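PDB 7CPX: lovastatin nonaketide synthase, polyketide synthase component, which builds the nonaketide skeleton of dihydromonacolin L, a lovastatin precursor, by condensing malonyl units and modifying the growing chain together with its partner LovC. Local coordinates for residues G230-G238 and N392-V402. The protein carries 2 engineered substitutions. Numbering follows the deposited sequence.
Sequences GRSRMWDAG and NLLFDKISPRV
The carboxylate of D236 reaches across to the backbone amides of D396 and K397. CG stands anti to the backbone N (chi1 -171°), which carries OD1 to both: K397 N meets it nearly along its C-O axis at 2.6 Å, while D396 N, 2.9 Å from OD1, comes from above the carboxylate plane. OD2 takes G238 N in an Asx turn, so both oxygens are engaged, a task suited to the short, two-pronged acid. Backbone bonds flank this knot: A237 N donates to K397 O, and S399 N to W235 O at 2.7 Å, bridging D236 with I398. The indole of W235 lies between two neighbours: V402 CG1 lies over one face, offset toward the rim and 3.6 Å from CE3, and M234 CE sits over the centre of the opposite face. Both loops belong to the ketosynthase, a thiolase-type fold; 230-238 runs toward strand 247-255, and the loop 392-402 toward edge strand 409-410. A332 and I335 of helix 327-339 also touch the indole; the side chain of W235 is about 7 Å from that of H320, a predicted active-site residue. The F395 ring turns its edge to W235 O, so that its slightly positive C-H rim, not its electron-rich face, meets the carbonyl oxygen. At the far end, the branched tip of L394 crosses the extended R231 chain at about a right angle, with CD1 3.7 Å from R231 CD. Arginine serves here as a long aliphatic arm, its guanidinium carried on to a salt bridge with D39, while R233 lays CG 4.0 Å from L394 CB.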
# COMPACT_ATOMS: atom_id res chain seq x y z
N GLY A 230 -19.85 4.83 27.55
CA GLY A 230 -20.28 5.92 26.70
C GLY A 230 -21.03 7.03 27.40
O GLY A 230 -21.69 7.82 26.72
N ARG A 231 -20.96 7.11 28.72
CA ARG A 231 -21.66 8.14 29.47
C ARG A 231 -20.82 8.57 30.66
O ARG A 231 -20.19 7.74 31.33
CB ARG A 231 -23.03 7.64 29.95
CG ARG A 231 -23.97 7.32 28.80
CD ARG A 231 -25.32 6.83 29.30
NE ARG A 231 -26.21 6.50 28.20
CZ ARG A 231 -26.18 5.36 27.52
NH1 ARG A 231 -25.31 4.41 27.81
NH2 ARG A 231 -27.05 5.17 26.53
N SER A 232 -20.81 9.88 30.92
CA SER A 232 -20.06 10.45 32.04
C SER A 232 -20.90 10.31 33.30
O SER A 232 -21.62 11.22 33.70
CB SER A 232 -19.71 11.91 31.77
OG SER A 232 -18.95 12.04 30.58
N ARG A 233 -20.81 9.14 33.93
CA ARG A 233 -21.57 8.86 35.14
C ARG A 233 -20.93 9.60 36.30
O ARG A 233 -20.06 9.08 37.01
CB ARG A 233 -21.63 7.36 35.40
CG ARG A 233 -22.34 6.57 34.31
CD ARG A 233 -22.53 5.12 34.71
NE ARG A 233 -23.88 4.65 34.41
CZ ARG A 233 -24.27 4.18 33.24
NH1 ARG A 233 -23.43 4.09 32.22
NH2 ARG A 233 -25.53 3.78 33.08
N MET A 234 -21.37 10.84 36.50
CA MET A 234 -20.81 11.68 37.55
C MET A 234 -21.03 11.05 38.92
O MET A 234 -22.17 10.74 39.29
CB MET A 234 -21.45 13.07 37.49
CG MET A 234 -21.13 13.97 38.68
SD MET A 234 -21.97 15.55 38.57
CE MET A 234 -21.66 16.20 40.21
N TRP A 235 -19.95 10.87 39.66
CA TRP A 235 -19.96 10.44 41.06
C TRP A 235 -20.71 9.13 41.26
O TRP A 235 -21.06 8.79 42.40
CB TRP A 235 -20.56 11.51 41.97
CG TRP A 235 -19.80 12.81 41.99
CD1 TRP A 235 -18.82 13.20 41.13
CD2 TRP A 235 -19.97 13.88 42.93
NE1 TRP A 235 -18.37 14.45 41.47
CE2 TRP A 235 -19.05 14.89 42.58
CE3 TRP A 235 -20.80 14.08 44.04
CZ2 TRP A 235 -18.95 16.08 43.29
CZ3 TRP A 235 -20.69 15.26 44.74
CH2 TRP A 235 -19.77 16.24 44.36
N ASP A 236 -20.95 8.37 40.20
CA ASP A 236 -21.71 7.13 40.30
C ASP A 236 -20.76 5.94 40.45
O ASP A 236 -19.59 5.99 40.06
CB ASP A 236 -22.60 6.94 39.07
CG ASP A 236 -23.57 5.79 39.23
OD1 ASP A 236 -24.57 5.95 39.96
OD2 ASP A 236 -23.33 4.72 38.62
N ALA A 237 -21.29 4.86 41.02
CA ALA A 237 -20.51 3.64 41.15
C ALA A 237 -20.07 3.09 39.81
O ALA A 237 -19.06 2.38 39.74
CB ALA A 237 -21.32 2.58 41.91
N GLY A 238 -20.79 3.42 38.74
CA GLY A 238 -20.41 3.03 37.39
C GLY A 238 -19.40 3.94 36.74
O GLY A 238 -19.16 3.82 35.54
N ASN A 392 -29.29 15.37 36.93
CA ASN A 392 -28.22 14.66 36.25
C ASN A 392 -28.77 13.35 35.71
O ASN A 392 -29.33 12.55 36.47
CB ASN A 392 -27.05 14.41 37.19
CG ASN A 392 -26.44 15.69 37.71
OD1 ASN A 392 -25.33 16.07 37.33
ND2 ASN A 392 -27.17 16.38 38.58
N LEU A 393 -28.61 13.13 34.41
CA LEU A 393 -29.25 11.99 33.77
C LEU A 393 -28.69 10.67 34.28
O LEU A 393 -29.45 9.72 34.50
CB LEU A 393 -29.09 12.10 32.25
CG LEU A 393 -29.75 11.00 31.42
CD1 LEU A 393 -31.25 10.93 31.70
CD2 LEU A 393 -29.49 11.22 29.94
N LEU A 394 -27.38 10.59 34.48
CA LEU A 394 -26.71 9.34 34.87
C LEU A 394 -26.23 9.47 36.31
O LEU A 394 -25.10 9.88 36.58
CB LEU A 394 -25.55 9.01 33.94
CG LEU A 394 -25.88 8.64 32.49
CD1 LEU A 394 -27.08 7.70 32.41
CD2 LEU A 394 -26.10 9.88 31.64
N PHE A 395 -27.11 9.11 37.25
CA PHE A 395 -26.72 8.98 38.66
C PHE A 395 -27.70 8.02 39.31
O PHE A 395 -28.83 8.40 39.63
CB PHE A 395 -26.71 10.33 39.37
CG PHE A 395 -26.37 10.24 40.83
CD1 PHE A 395 -25.07 10.02 41.23
CD2 PHE A 395 -27.35 10.38 41.79
CE1 PHE A 395 -24.75 9.94 42.57
CE2 PHE A 395 -27.04 10.30 43.13
CZ PHE A 395 -25.74 10.07 43.53
N ASP A 396 -27.27 6.77 39.49
CA ASP A 396 -28.10 5.73 40.08
C ASP A 396 -27.63 5.30 41.46
O ASP A 396 -28.47 4.99 42.31
CB ASP A 396 -28.15 4.50 39.17
CG ASP A 396 -28.64 4.84 37.77
OD1 ASP A 396 -29.45 5.77 37.64
OD2 ASP A 396 -28.20 4.17 36.81
N LYS A 397 -26.32 5.27 41.70
CA LYS A 397 -25.78 4.87 42.99
C LYS A 397 -24.51 5.67 43.25
O LYS A 397 -23.61 5.69 42.40
CB LYS A 397 -25.48 3.37 43.01
CG LYS A 397 -24.89 2.88 44.33
CD LYS A 397 -24.85 1.36 44.39
CE LYS A 397 -23.93 0.77 43.33
NZ LYS A 397 -23.88 -0.72 43.39
N ILE A 398 -24.45 6.31 44.41
CA ILE A 398 -23.29 7.13 44.75
C ILE A 398 -22.04 6.26 44.77
O ILE A 398 -22.04 5.15 45.32
CB ILE A 398 -23.50 7.84 46.09
CG1 ILE A 398 -22.40 8.86 46.34
CG2 ILE A 398 -23.54 6.82 47.23
CD1 ILE A 398 -22.42 10.02 45.38
N SER A 399 -20.97 6.76 44.17
CA SER A 399 -19.73 6.01 44.14
C SER A 399 -19.21 5.82 45.56
O SER A 399 -19.25 6.76 46.37
CB SER A 399 -18.69 6.74 43.29
OG SER A 399 -17.48 6.01 43.23
N PRO A 400 -18.72 4.63 45.91
CA PRO A 400 -18.16 4.45 47.26
C PRO A 400 -17.04 5.41 47.58
O PRO A 400 -16.90 5.84 48.73
CB PRO A 400 -17.66 2.99 47.24
CG PRO A 400 -18.44 2.33 46.17
CD PRO A 400 -18.67 3.38 45.13
N ARG A 401 -16.22 5.77 46.58
CA ARG A 401 -15.14 6.72 46.82
C ARG A 401 -15.67 8.12 47.08
O ARG A 401 -15.04 8.90 47.79
CB ARG A 401 -14.19 6.73 45.62
CG ARG A 401 -13.77 5.35 45.14
CD ARG A 401 -12.77 5.44 44.01
NE ARG A 401 -11.46 5.88 44.47
CZ ARG A 401 -10.41 6.09 43.68
NH1 ARG A 401 -10.49 5.92 42.37
NH2 ARG A 401 -9.26 6.46 44.22
N VAL A 402 -16.84 8.45 46.52
CA VAL A 402 -17.42 9.77 46.71
C VAL A 402 -18.34 9.84 47.92
O VAL A 402 -18.63 10.94 48.41
CB VAL A 402 -18.21 10.19 45.45
CG1 VAL A 402 -18.89 11.53 45.67
CG2 VAL A 402 -17.29 10.26 44.25